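Local structure of putative glucoamylase (Bacteroides fragilis NCTC 9343, 3EU8) at residues T29-Y32 with F33-A37; W112-G115 with E116-H119; P221-V224 with Y225-W229; L288-V291 with N292-Y295; D416-N419 with G420-L424. The protein is of unproven function but is probably a glucoamylase-like glycoside hydrolase of the six-hairpin clan. All coordinates share one frame; numbering follows the deposited sequence.

In the fold
All five contacts are local, and all lie well away from the centre of the chain. Contacts 1, 3, 4 and 5 are turns of helices 18-34, 222-229, 281-298 and 415-424; contact 2 is the turn that follows strand 112-114. Contact 4 is the most buried, and there waters bridge backbone oxygens to side chains. The other four are only partly buried. Contact 1 relies on aromatic rings near a helix end. Contact 2 depends on one asparagine in a loop. Contact 3 rests on backbone bonds and the close approach of His226 to Ala222. Contacts 3 and 5 are neighbours, about 13 Å between centres, and they touch where Leu424 packs on Tyr225.

Contact 1 (T29-Y32 with F33-A37)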
loop_
_atom_site.group_PDB
_atom_site.type_symbol
_atom_site.label_atom_id
_atom_site.label_comp_id
_atom_site.label_asym_id
_atom_site.label_seq_id
_atom_site.Cartn_x
_atom_site.Cartn_y
_atom_site.Cartn_z
ATOM N N THR A 29 -15.250 -0.279 2.022
ATOM C CA THR A 29 -13.936 0.105 1.547
ATOM C C THR A 29 -13.696 -0.361 0.103
ATOM O O THR A 29 -13.050 0.347 -0.681
ATOM C CB THR A 29 -12.797 -0.406 2.469
ATOM O OG1 THR A 29 -13.120 -0.107 3.834
ATOM C CG2 THR A 29 -11.502 0.306 2.121
ATOM N N PHE A 30 -14.224 -1.531 -0.245
ATOM C CA PHE A 30 -14.348 -1.948 -1.631
ATOM C C PHE A 30 -15.122 -0.926 -2.461
ATOM O O PHE A 30 -14.742 -0.642 -3.587
ATOM C CB PHE A 30 -15.069 -3.300 -1.696
ATOM C CG PHE A 30 -15.534 -3.706 -3.107
ATOM C CD1 PHE A 30 -16.832 -3.488 -3.517
ATOM C CD2 PHE A 30 -14.681 -4.350 -3.989
ATOM C CE1 PHE A 30 -17.283 -3.862 -4.823
ATOM C CE2 PHE A 30 -15.099 -4.728 -5.253
ATOM C CZ PHE A 30 -16.418 -4.508 -5.677
ATOM N N ASN A 31 -16.208 -0.388 -1.910
ATOM C CA ASN A 31 -17.046 0.549 -2.658
ATOM C C ASN A 31 -16.289 1.867 -2.981
ATOM O O ASN A 31 -16.617 2.539 -3.958
ATOM C CB ASN A 31 -18.365 0.830 -1.916
ATOM C CG ASN A 31 -19.380 -0.328 -1.967
ATOM O OD1 ASN A 31 -19.293 -1.236 -2.803
ATOM N ND2 ASN A 31 -20.378 -0.273 -1.074
ATOM N N TYR A 32 -15.259 2.199 -2.205
ATOM C CA TYR A 32 -14.391 3.328 -2.509
ATOM C C TYR A 32 -13.800 3.145 -3.916
ATOM O O TYR A 32 -13.825 4.042 -4.750
ATOM C CB TYR A 32 -13.247 3.493 -1.482
ATOM C CG TYR A 32 -12.379 4.703 -1.815
ATOM C CD1 TYR A 32 -12.836 6.024 -1.567
ATOM C CD2 TYR A 32 -11.154 4.546 -2.475
ATOM C CE1 TYR A 32 -12.067 7.151 -1.922
ATOM C CE2 TYR A 32 -10.404 5.655 -2.877
ATOM C CZ TYR A 32 -10.859 6.970 -2.583
ATOM O OH TYR A 32 -10.069 8.050 -2.959
ATOM N N PHE A 33 -13.281 1.964 -4.181
ATOM C CA PHE A 33 -12.634 1.689 -5.471
ATOM C C PHE A 33 -13.627 1.322 -6.547
ATOM O O PHE A 33 -13.320 1.496 -7.693
ATOM C CB PHE A 33 -11.560 0.603 -5.314
ATOM C CG PHE A 33 -10.455 0.999 -4.359
ATOM C CD1 PHE A 33 -9.470 1.888 -4.768
ATOM C CD2 PHE A 33 -10.459 0.565 -3.034
ATOM C CE1 PHE A 33 -8.490 2.315 -3.900
ATOM C CE2 PHE A 33 -9.450 0.966 -2.138
ATOM C CZ PHE A 33 -8.455 1.844 -2.582
ATOM N N TRP A 34 -14.801 0.803 -6.169
ATOM C CA TRP A 34 -15.792 0.354 -7.127
ATOM C C TRP A 34 -16.749 1.490 -7.552
ATOM O O TRP A 34 -16.862 1.802 -8.736
ATOM C CB TRP A 34 -16.559 -0.913 -6.635
ATOM C CG TRP A 34 -17.442 -1.435 -7.726
ATOM C CD1 TRP A 34 -18.764 -1.109 -7.940
ATOM C CD2 TRP A 34 -17.059 -2.268 -8.835
ATOM N NE1 TRP A 34 -19.217 -1.694 -9.089
ATOM C CE2 TRP A 34 -18.211 -2.419 -9.661
ATOM C CE3 TRP A 34 -15.879 -2.902 -9.205
ATOM C CZ2 TRP A 34 -18.214 -3.205 -10.831
ATOM C CZ3 TRP A 34 -15.870 -3.690 -10.379
ATOM C CH2 TRP A 34 -17.024 -3.825 -11.175
ATOM N N ASP A 35 -17.406 2.125 -6.587
ATOM C CA ASP A 35 -18.379 3.143 -6.878
ATOM C C ASP A 35 -17.687 4.499 -7.088
ATOM O O ASP A 35 -18.176 5.304 -7.869
ATOM C CB ASP A 35 -19.404 3.267 -5.733
ATOM C CG ASP A 35 -20.357 2.050 -5.590
ATOM O OD1 ASP A 35 -20.453 1.162 -6.481
ATOM O OD2 ASP A 35 -21.045 2.018 -4.546
ATOM N N ALA A 36 -16.601 4.770 -6.359
ATOM C CA ALA A 36 -15.936 6.085 -6.389
ATOM C C ALA A 36 -14.626 6.120 -7.233
ATOM O O ALA A 36 -13.826 7.040 -7.110
ATOM C CB ALA A 36 -15.716 6.600 -4.925
ATOM N N ALA A 37 -14.438 5.134 -8.107
ATOM C CA ALA A 37 -13.422 5.158 -9.170
ATOM C C ALA A 37 -13.609 6.375 -10.073
ATOM O O ALA A 37 -14.726 6.753 -10.388
ATOM C CB ALA A 37 -13.513 3.884 -10.030
HETATM O O HOH W 1 -11.614 5.989 -6.257
#
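Phe30 and Trp34 both carry CG anti to the backbone N (chi1 167° and -173°), which sends their rings the same way from one side of helix 18-34. Trp34 CB sits over a face of the Phe30 ring as a CH-pi contact, 3.5 Å from Phe30 CE1. The Phe30 ring and the five-membered ring of Trp34 are nearly parallel but slid apart, so they barely overlap. Tyr32 and Phe33 form a T-shaped pair, with planes at 88°. The Tyr32 edge points at the Phe33 face, and Tyr32 CD2 lies 3.8 Å from Phe33 CE1. Beyond this pair, Tyr32 OH bonds to Arg45 O. Asn31 and Asp35 run side by side, with Asn31 CG 3.9 Å from Asp35 OD2.

Trp34 N donates to Phe30 O at 3.0 Å, in the carbonyl plane. Asn31 O takes both an i+4 bond, from Asp35 N at 2.8 Å, and an i+5 bond, from Ala36 N at 3.3 Å. A water donates to Ala36 O at 2.6 Å and weakly to Tyr32 O. Arg91 bonds to Phe33 O and Trp34 O and makes a cation-pi contact with Trp34. Two aromatic pairs, Phe30 with Trp34 and Tyr32 with Phe33, thus pack this turn, and the positive charge of Arg91 would probably stabilise the partial negative charge on Phe33 O and Trp34 O.

Contact 2 (W112-G115 with E116-H119)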
loop_
_atom_site.group_PDB
_atom_site.type_symbol
_atom_site.label_atom_id
_atom_site.label_comp_id
_atom_site.label_asym_id
_atom_site.label_seq_id
_atom_site.Cartn_x
_atom_site.Cartn_y
_atom_site.Cartn_z
ATOM N N TRP A 112 1.071 10.168 -10.613
ATOM C CA TRP A 112 -0.280 10.632 -10.923
ATOM C C TRP A 112 -0.504 10.885 -12.389
ATOM O O TRP A 112 0.427 11.270 -13.121
ATOM C CB TRP A 112 -0.588 11.948 -10.167
ATOM C CG TRP A 112 -0.565 11.811 -8.658
ATOM C CD1 TRP A 112 -1.462 11.144 -7.901
ATOM C CD2 TRP A 112 0.399 12.356 -7.747
ATOM N NE1 TRP A 112 -1.139 11.238 -6.590
ATOM C CE2 TRP A 112 0.000 11.974 -6.452
ATOM C CE3 TRP A 112 1.575 13.111 -7.895
ATOM C CZ2 TRP A 112 0.742 12.319 -5.282
ATOM C CZ3 TRP A 112 2.335 13.442 -6.716
ATOM C CH2 TRP A 112 1.904 13.058 -5.443
ATOM N N TRP A 113 -1.744 10.662 -12.810
ATOM C CA TRP A 113 -2.279 11.183 -14.070
ATOM C C TRP A 113 -3.579 11.920 -13.742
ATOM O O TRP A 113 -4.196 11.677 -12.708
ATOM C CB TRP A 113 -2.734 10.107 -15.070
ATOM C CG TRP A 113 -1.781 9.055 -15.486
ATOM C CD1 TRP A 113 -0.971 9.076 -16.570
ATOM C CD2 TRP A 113 -1.607 7.770 -14.870
ATOM N NE1 TRP A 113 -0.251 7.898 -16.643
ATOM C CE2 TRP A 113 -0.643 7.071 -15.625
ATOM C CE3 TRP A 113 -2.146 7.156 -13.730
ATOM C CZ2 TRP A 113 -0.231 5.766 -15.299
ATOM C CZ3 TRP A 113 -1.749 5.865 -13.406
ATOM C CH2 TRP A 113 -0.787 5.184 -14.190
ATOM N N ASN A 114 -3.955 12.813 -14.644
ATOM C CA ASN A 114 -5.311 13.255 -14.768
ATOM C C ASN A 114 -6.075 12.131 -15.460
ATOM O O ASN A 114 -5.752 11.734 -16.576
ATOM C CB ASN A 114 -5.376 14.561 -15.559
ATOM C CG ASN A 114 -6.771 15.154 -15.587
ATOM O OD1 ASN A 114 -7.770 14.439 -15.519
ATOM N ND2 ASN A 114 -6.844 16.467 -15.725
ATOM N N GLY A 115 -7.043 11.572 -14.739
ATOM C CA GLY A 115 -7.825 10.443 -15.233
ATOM C C GLY A 115 -8.576 10.749 -16.508
ATOM O O GLY A 115 -8.814 9.853 -17.307
ATOM N N GLU A 116 -8.926 12.026 -16.695
ATOM C CA GLU A 116 -9.708 12.488 -17.854
ATOM C C GLU A 116 -8.868 12.668 -19.132
ATOM O O GLU A 116 -9.436 12.727 -20.227
ATOM C CB GLU A 116 -10.443 13.804 -17.547
ATOM C CG GLU A 116 -11.435 13.722 -16.397
ATOM C CD GLU A 116 -12.017 15.071 -15.982
ATOM O OE1 GLU A 116 -11.714 16.119 -16.608
ATOM O OE2 GLU A 116 -12.838 15.073 -15.044
ATOM N N THR A 117 -7.541 12.737 -18.998
ATOM C CA THR A 117 -6.665 12.954 -20.149
ATOM C C THR A 117 -5.624 11.846 -20.410
ATOM O O THR A 117 -5.117 11.737 -21.522
ATOM C CB THR A 117 -5.904 14.317 -20.005
ATOM O OG1 THR A 117 -4.993 14.232 -18.904
ATOM C CG2 THR A 117 -6.867 15.459 -19.774
ATOM N N GLY A 118 -5.257 11.081 -19.383
ATOM C CA GLY A 118 -4.155 10.092 -19.478
ATOM C C GLY A 118 -2.779 10.719 -19.430
ATOM O O GLY A 118 -1.773 10.044 -19.625
ATOM N N HIS A 119 -2.708 12.017 -19.149
ATOM C CA HIS A 119 -1.428 12.698 -19.060
ATOM C C HIS A 119 -0.952 12.799 -17.631
ATOM O O HIS A 119 -1.748 12.920 -16.716
ATOM C CB HIS A 119 -1.484 14.087 -19.705
ATOM C CG HIS A 119 -1.731 14.036 -21.185
ATOM N ND1 HIS A 119 -1.117 13.112 -22.011
ATOM C CD2 HIS A 119 -2.565 14.747 -21.975
ATOM C CE1 HIS A 119 -1.546 13.280 -23.250
ATOM N NE2 HIS A 119 -2.425 14.264 -23.255
HETATM O O HOH W 2 -9.535 17.751 -16.820
#
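Asn114 O is gripped by two backbone N-H groups of the following turn. Gly118 N donates at 2.9 Å, nearly straight on to the carbonyl. Thr117 N donates at 3.2 Å from above the carbonyl plane, 61° out of it. The Asn114 side chain adds a third tie. Its CG lies anti to the backbone N (chi1 -174°), and OD1 accepts from Glu116 N at 2.9 Å, with the donor tilted from the amide plane. A water joins the other end of the amide to the glutamate: it accepts from Asn114 ND2 and donates to Glu116 OE1 at 2.7 Å.

Thr117 crosses Asn114 at about a right angle, and its OG1 accepts from His119 N at 3.2 Å, an ST turn. Asn114 N donates to His119 O at 3.0 Å. Trp113 CD1 meets Gly118 O at 3.3 Å, and Trp113 NE1 bonds to Asp103 O. Gly118 has a positive phi, which suits glycine.

The chain turns back after strand 112-114, which pairs antiparallel with strand 61-63. Within the turn, Asn114 alone takes the N-H groups of Glu116, Thr117 and Gly118 and gives its own N-H to His119 O.

Contact 3 (P221-V224 with Y225-W229); sequences PAAV and YHEGW
The His226 imidazole lies close to Ala222: His226 CD2 is 3.3 Å from Ala222 O, which approaches the ring obliquely, and 4.0 Å from Ala222 CB. Tyr225 CD2 sits over one face of the imidazole, 3.8 Å above the plane of the His226 ring and offset toward its rim. The ring is also tied elsewhere, as His226 ND1 bonds to Tyr277 OH. The Tyr225 ring leads away from the first turn, since its CG is anti to the backbone N (chi1 178°). Its OH bonds to Asp275, and its side chain touches Leu206 and Tyr209 of helix 206-214.

Glu227 lies back along the helix. Its CB is 3.2 Å from Ala223 O, and its extended chain brings OE2 to 4.0 Å from Ala223 CB. The carboxylate is held by Asn181 through OE1. The backbone bonds run from His226 N to Ala222 O at 3.1 Å, in the carbonyl plane, and from Glu227 N to Ala223 O at 3.0 Å. Gly228 N gives Val224 O a weak bond. Gly228 lies close against Val224 O and has no side chain to intrude there.

Val224 N also bonds to Pro221 O at 3.0 Å, just where the helix begins. The arrangement is that of a short alpha-helix, 222-229, preceded by Pro221 and carrying a wider pi-type turn at 225-229.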
loop_
_atom_site.group_PDB
_atom_site.type_symbol
_atom_site.label_atom_id
_atom_site.label_comp_id
_atom_site.label_asym_id
_atom_site.label_seq_id
_atom_site.Cartn_x
_atom_site.Cartn_y
_atom_site.Cartn_z
ATOM N N PRO A 221 20.560 -7.434 -11.558
ATOM C CA PRO A 221 21.292 -8.419 -10.800
ATOM C C PRO A 221 21.045 -8.285 -9.300
ATOM O O PRO A 221 20.675 -7.186 -8.810
ATOM C CB PRO A 221 22.757 -8.140 -11.136
ATOM C CG PRO A 221 22.827 -6.933 -11.889
ATOM C CD PRO A 221 21.443 -6.422 -12.158
ATOM N N ALA A 222 21.279 -9.383 -8.583
ATOM C CA ALA A 222 21.145 -9.437 -7.141
ATOM C C ALA A 222 21.935 -8.307 -6.453
ATOM O O ALA A 222 21.488 -7.790 -5.438
ATOM C CB ALA A 222 21.548 -10.879 -6.608
ATOM N N ALA A 223 23.077 -7.907 -7.026
ATOM C CA ALA A 223 23.920 -6.818 -6.483
ATOM C C ALA A 223 23.156 -5.518 -6.274
ATOM O O ALA A 223 23.500 -4.735 -5.399
ATOM C CB ALA A 223 25.107 -6.529 -7.408
ATOM N N VAL A 224 22.156 -5.266 -7.118
ATOM C CA VAL A 224 21.337 -4.054 -7.012
ATOM C C VAL A 224 20.620 -4.040 -5.635
ATOM O O VAL A 224 20.510 -3.000 -4.993
ATOM C CB VAL A 224 20.324 -3.929 -8.214
ATOM C CG1 VAL A 224 19.305 -2.857 -7.963
ATOM C CG2 VAL A 224 21.074 -3.674 -9.546
ATOM N N TYR A 225 20.147 -5.209 -5.199
ATOM C CA TYR A 225 19.505 -5.361 -3.880
ATOM C C TYR A 225 20.514 -5.317 -2.732
ATOM O O TYR A 225 20.348 -4.591 -1.748
ATOM C CB TYR A 225 18.719 -6.679 -3.871
ATOM C CG TYR A 225 18.043 -7.021 -2.571
ATOM C CD1 TYR A 225 16.943 -6.320 -2.120
ATOM C CD2 TYR A 225 18.505 -8.066 -1.793
ATOM C CE1 TYR A 225 16.331 -6.653 -0.930
ATOM C CE2 TYR A 225 17.908 -8.401 -0.610
ATOM C CZ TYR A 225 16.826 -7.698 -0.168
ATOM O OH TYR A 225 16.263 -8.071 1.046
ATOM N N HIS A 226 21.567 -6.112 -2.853
ATOM C CA HIS A 226 22.533 -6.270 -1.756
ATOM C C HIS A 226 23.335 -5.015 -1.433
ATOM O O HIS A 226 23.524 -4.697 -0.270
ATOM C CB HIS A 226 23.457 -7.436 -2.055
ATOM C CG HIS A 226 22.748 -8.738 -1.997
ATOM N ND1 HIS A 226 22.103 -9.168 -0.857
ATOM C CD2 HIS A 226 22.514 -9.670 -2.947
ATOM C CE1 HIS A 226 21.530 -10.335 -1.104
ATOM N NE2 HIS A 226 21.769 -10.664 -2.362
ATOM N N GLU A 227 23.765 -4.316 -2.481
ATOM C CA GLU A 227 24.483 -3.061 -2.365
ATOM C C GLU A 227 23.561 -1.845 -2.252
ATOM O O GLU A 227 23.811 -0.965 -1.459
ATOM C CB GLU A 227 25.407 -2.879 -3.573
ATOM C CG GLU A 227 26.478 -4.013 -3.719
ATOM C CD GLU A 227 27.470 -3.788 -4.882
ATOM O OE1 GLU A 227 27.685 -2.613 -5.331
ATOM O OE2 GLU A 227 28.035 -4.813 -5.335
ATOM N N GLY A 228 22.491 -1.796 -3.036
ATOM C CA GLY A 228 21.634 -0.601 -3.099
ATOM C C GLY A 228 20.621 -0.509 -1.968
ATOM O O GLY A 228 20.629 0.435 -1.175
ATOM N N TRP A 229 19.736 -1.497 -1.893
ATOM C CA TRP A 229 18.705 -1.559 -0.829
ATOM C C TRP A 229 19.316 -1.801 0.560
ATOM O O TRP A 229 19.071 -1.034 1.492
ATOM C CB TRP A 229 17.659 -2.641 -1.164
ATOM C CG TRP A 229 16.652 -2.916 -0.066
ATOM C CD1 TRP A 229 16.618 -3.987 0.784
ATOM C CD2 TRP A 229 15.557 -2.085 0.303
ATOM N NE1 TRP A 229 15.551 -3.887 1.640
ATOM C CE2 TRP A 229 14.889 -2.719 1.369
ATOM C CE3 TRP A 229 15.061 -0.866 -0.180
ATOM C CZ2 TRP A 229 13.757 -2.180 1.946
ATOM C CZ3 TRP A 229 13.954 -0.336 0.412
ATOM C CH2 TRP A 229 13.311 -0.981 1.448
#

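Contact 4 (L288-V291 with N292-Y295); sequences LTLV and NREY
This is a regular alpha-helical turn within helix 281-298. Four i to i+4 backbone bonds join the two segments. Arg293 N donates to Thr289 O at 3.0 Å, and Glu294 N to Leu290 O at 2.8 Å. Asn292 N and Tyr295 N do the same to Leu288 O and Val291 O.

Leu290, Val291 and the Glu294 side chain touch Ile244 of strand 244-248. Thr289 OG1 bonds back to Met285 O in its own helix. Other parts of the chain are reached as well: Thr289 OG1 also bonds to Ser344 OG, Asn292 OD1 accepts from Leu313 N, and Tyr295 OH bonds to Asp332.

Arg293 CD lies 4.4 Å from Leu290 CD2. Arg293 is extended from CG to NE, while Glu294 is bent at chi2 (65°), which brings both to one water. This water lies at the edge of the guanidinium, in its plane, accepting from Arg293 NH1 at 2.9 Å and donating to Glu294 OE1 at 2.8 Å and to Leu290 O at 2.9 Å.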
loop_
_atom_site.group_PDB
_atom_site.type_symbol
_atom_site.label_atom_id
_atom_site.label_comp_id
_atom_site.label_asym_id
_atom_site.label_seq_id
_atom_site.Cartn_x
_atom_site.Cartn_y
_atom_site.Cartn_z
ATOM N N LEU A 288 7.185 -3.617 14.622
ATOM C CA LEU A 288 6.937 -2.203 14.179
ATOM C C LEU A 288 5.528 -1.695 14.551
ATOM O O LEU A 288 5.361 -0.548 14.979
ATOM C CB LEU A 288 7.193 -2.021 12.672
ATOM C CG LEU A 288 7.213 -0.577 12.137
ATOM C CD1 LEU A 288 8.185 0.345 12.908
ATOM C CD2 LEU A 288 7.552 -0.627 10.647
ATOM N N THR A 289 4.539 -2.559 14.358
ATOM C CA THR A 289 3.132 -2.291 14.687
ATOM C C THR A 289 3.014 -2.140 16.198
ATOM O O THR A 289 2.342 -1.250 16.674
ATOM C CB THR A 289 2.212 -3.471 14.196
ATOM O OG1 THR A 289 2.394 -3.669 12.789
ATOM C CG2 THR A 289 0.736 -3.227 14.478
ATOM N N LEU A 290 3.686 -3.006 16.952
ATOM C CA LEU A 290 3.617 -2.957 18.410
ATOM C C LEU A 290 4.331 -1.730 19.023
ATOM O O LEU A 290 3.869 -1.217 20.051
ATOM C CB LEU A 290 4.115 -4.269 19.031
ATOM C CG LEU A 290 3.312 -5.572 18.755
ATOM C CD1 LEU A 290 4.071 -6.833 19.343
ATOM C CD2 LEU A 290 1.891 -5.537 19.285
ATOM N N VAL A 291 5.422 -1.261 18.398
ATOM C CA VAL A 291 6.096 0.004 18.767
ATOM C C VAL A 291 5.134 1.197 18.621
ATOM O O VAL A 291 5.080 2.091 19.467
ATOM C CB VAL A 291 7.308 0.268 17.848
ATOM C CG1 VAL A 291 7.789 1.706 17.925
ATOM C CG2 VAL A 291 8.393 -0.702 18.141
ATOM N N ASN A 292 4.386 1.186 17.522
ATOM C CA ASN A 292 3.400 2.202 17.220
ATOM C C ASN A 292 2.311 2.183 18.298
ATOM O O ASN A 292 1.986 3.215 18.886
ATOM C CB ASN A 292 2.789 1.933 15.818
ATOM C CG ASN A 292 2.148 3.177 15.194
ATOM O OD1 ASN A 292 1.051 3.562 15.554
ATOM N ND2 ASN A 292 2.838 3.789 14.239
ATOM N N ARG A 293 1.754 1.002 18.548
ATOM C CA ARG A 293 0.735 0.819 19.572
ATOM C C ARG A 293 1.232 1.278 20.943
ATOM O O ARG A 293 0.522 1.969 21.676
ATOM C CB ARG A 293 0.374 -0.640 19.622
ATOM C CG ARG A 293 -0.581 -1.001 20.695
ATOM C CD ARG A 293 -0.897 -2.470 20.621
ATOM N NE ARG A 293 -1.841 -2.830 21.678
ATOM C CZ ARG A 293 -1.515 -3.192 22.921
ATOM N NH1 ARG A 293 -0.259 -3.238 23.344
ATOM N NH2 ARG A 293 -2.484 -3.481 23.771
ATOM N N GLU A 294 2.459 0.896 21.276
ATOM C CA GLU A 294 3.020 1.221 22.559
ATOM C C GLU A 294 3.180 2.722 22.740
ATOM O O GLU A 294 2.839 3.243 23.805
ATOM C CB GLU A 294 4.351 0.522 22.783
ATOM C CG GLU A 294 4.724 0.433 24.256
ATOM C CD GLU A 294 3.764 -0.442 25.090
ATOM O OE1 GLU A 294 3.095 -1.358 24.542
ATOM O OE2 GLU A 294 3.663 -0.194 26.307
ATOM N N TYR A 295 3.680 3.419 21.725
ATOM C CA TYR A 295 3.835 4.878 21.828
ATOM C C TYR A 295 2.491 5.556 22.111
ATOM O O TYR A 295 2.421 6.459 22.927
ATOM C CB TYR A 295 4.490 5.471 20.585
ATOM C CG TYR A 295 4.392 6.969 20.568
ATOM C CD1 TYR A 295 3.262 7.607 20.067
ATOM C CD2 TYR A 295 5.405 7.754 21.102
ATOM C CE1 TYR A 295 3.147 8.986 20.110
ATOM C CE2 TYR A 295 5.301 9.110 21.117
ATOM C CZ TYR A 295 4.192 9.726 20.631
ATOM O OH TYR A 295 4.112 11.106 20.695
HETATM O O HOH W 3 5.292 2.392 13.308
HETATM O O HOH W 4 2.256 -2.549 22.124
#

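Contact 5 (D416-N419 with G420-L424); sequences DVQN and GLKKL. With EDO (1,2-ethanediol), chain B.
Lys422 folds back toward Gln418, one turn earlier on alpha-helix 415-424. Lys422 NZ stands 3.5 Å from Gln418 OE1. Lys422 CG lies against the backbone, 3.3 Å from Gln418 O, and its chain bends at chi4 (60°) to bring NZ back over the glutamine. Val417 and Leu421 run side by side, with Val417 CG1 4.0 Å from Leu421 CD1.

The backbone sets this spacing. Gly420 N donates to Asp416 O at 2.9 Å, and Lys422 N to Gln418 O at 3.0 Å. Leu421 N and Lys423 N make like bonds to Val417 O and Asn419 O.

Further out, Val417 packs on Phe411 and Leu421 on Met412, both of helix 406-412, while Leu421 and Leu424 touch Ile210 of helix 206-214. Gln418 is bent at chi2 (-70°), and its NE2 bonds to Met412 O, which fixes the amide. The amide oxygen meets an ethanediol, probably from the crystallisation liquor and also bonded to Phe426 O: its O1 donates to Gln418 OE1 at 2.9 Å, and its O2 lies 3.4 Å from Lys422 CG.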
loop_
_atom_site.group_PDB
_atom_site.type_symbol
_atom_site.label_atom_id
_atom_site.label_comp_id
_atom_site.label_asym_id
_atom_site.label_seq_id
_atom_site.Cartn_x
_atom_site.Cartn_y
_atom_site.Cartn_z
ATOM N N ASP A 416 7.448 -15.492 -12.049
ATOM C CA ASP A 416 8.523 -14.474 -12.061
ATOM C C ASP A 416 8.815 -13.997 -10.649
ATOM O O ASP A 416 9.966 -13.929 -10.241
ATOM C CB ASP A 416 8.199 -13.307 -12.979
ATOM C CG ASP A 416 8.036 -13.743 -14.432
ATOM O OD1 ASP A 416 8.702 -14.719 -14.824
ATOM O OD2 ASP A 416 7.230 -13.136 -15.177
ATOM N N VAL A 417 7.769 -13.757 -9.872
ATOM C CA VAL A 417 7.948 -13.363 -8.482
ATOM C C VAL A 417 8.792 -14.393 -7.766
ATOM O O VAL A 417 9.708 -14.022 -7.085
ATOM C CB VAL A 417 6.594 -13.179 -7.742
ATOM C CG1 VAL A 417 6.785 -12.993 -6.248
ATOM C CG2 VAL A 417 5.802 -12.039 -8.373
ATOM N N GLN A 418 8.488 -15.679 -7.936
ATOM C CA GLN A 418 9.280 -16.739 -7.300
ATOM C C GLN A 418 10.744 -16.686 -7.697
ATOM O O GLN A 418 11.610 -16.826 -6.842
ATOM C CB GLN A 418 8.689 -18.129 -7.589
ATOM C CG GLN A 418 7.335 -18.408 -6.832
ATOM C CD GLN A 418 7.515 -18.586 -5.292
ATOM O OE1 GLN A 418 8.387 -19.329 -4.869
ATOM N NE2 GLN A 418 6.677 -17.895 -4.462
ATOM N N ASN A 419 11.010 -16.475 -8.988
ATOM C CA ASN A 419 12.376 -16.447 -9.487
ATOM C C ASN A 419 13.125 -15.228 -8.913
ATOM O O ASN A 419 14.281 -15.323 -8.570
ATOM C CB ASN A 419 12.427 -16.427 -11.027
ATOM C CG ASN A 419 12.174 -17.803 -11.677
ATOM O OD1 ASN A 419 12.589 -18.832 -11.169
ATOM N ND2 ASN A 419 11.518 -17.801 -12.845
ATOM N N GLY A 420 12.459 -14.085 -8.835
ATOM C CA GLY A 420 13.043 -12.900 -8.231
ATOM C C GLY A 420 13.395 -13.121 -6.766
ATOM O O GLY A 420 14.459 -12.743 -6.318
ATOM N N LEU A 421 12.506 -13.779 -6.021
ATOM C CA LEU A 421 12.765 -14.029 -4.606
ATOM C C LEU A 421 13.968 -14.947 -4.422
ATOM O O LEU A 421 14.833 -14.691 -3.560
ATOM C CB LEU A 421 11.521 -14.561 -3.882
ATOM C CG LEU A 421 10.362 -13.580 -3.618
ATOM C CD1 LEU A 421 9.083 -14.377 -3.272
ATOM C CD2 LEU A 421 10.687 -12.556 -2.514
ATOM N N LYS A 422 14.031 -16.007 -5.227
ATOM C CA LYS A 422 15.181 -16.938 -5.225
ATOM C C LYS A 422 16.482 -16.212 -5.535
ATOM O O LYS A 422 17.455 -16.385 -4.839
ATOM C CB LYS A 422 14.988 -18.081 -6.249
ATOM C CG LYS A 422 13.836 -19.063 -5.915
ATOM C CD LYS A 422 13.413 -19.939 -7.143
ATOM C CE LYS A 422 12.607 -21.198 -6.744
ATOM N NZ LYS A 422 11.348 -20.866 -6.033
ATOM N N LYS A 423 16.473 -15.383 -6.571
ATOM C CA LYS A 423 17.656 -14.630 -6.987
ATOM C C LYS A 423 18.242 -13.736 -5.855
ATOM O O LYS A 423 19.467 -13.644 -5.679
ATOM C CB LYS A 423 17.310 -13.802 -8.228
ATOM C CG LYS A 423 18.472 -13.176 -8.951
ATOM C CD LYS A 423 18.035 -12.519 -10.247
ATOM C CE LYS A 423 19.246 -12.075 -11.071
ATOM N NZ LYS A 423 18.938 -11.862 -12.525
ATOM N N LEU A 424 17.366 -13.124 -5.073
ATOM C CA LEU A 424 17.768 -12.221 -3.976
ATOM C C LEU A 424 18.118 -12.927 -2.646
ATOM O O LEU A 424 18.576 -12.284 -1.688
ATOM C CB LEU A 424 16.663 -11.200 -3.735
ATOM C CG LEU A 424 16.328 -10.310 -4.953
ATOM C CD1 LEU A 424 15.398 -9.149 -4.600
ATOM C CD2 LEU A 424 17.630 -9.783 -5.563
HETATM C C1 EDO B . 10.419 -18.441 -2.604
HETATM O O1 EDO B . 9.655 -19.613 -2.304
HETATM C C2 EDO B . 11.720 -18.488 -1.828
HETATM O O2 EDO B . 12.823 -18.780 -2.707
#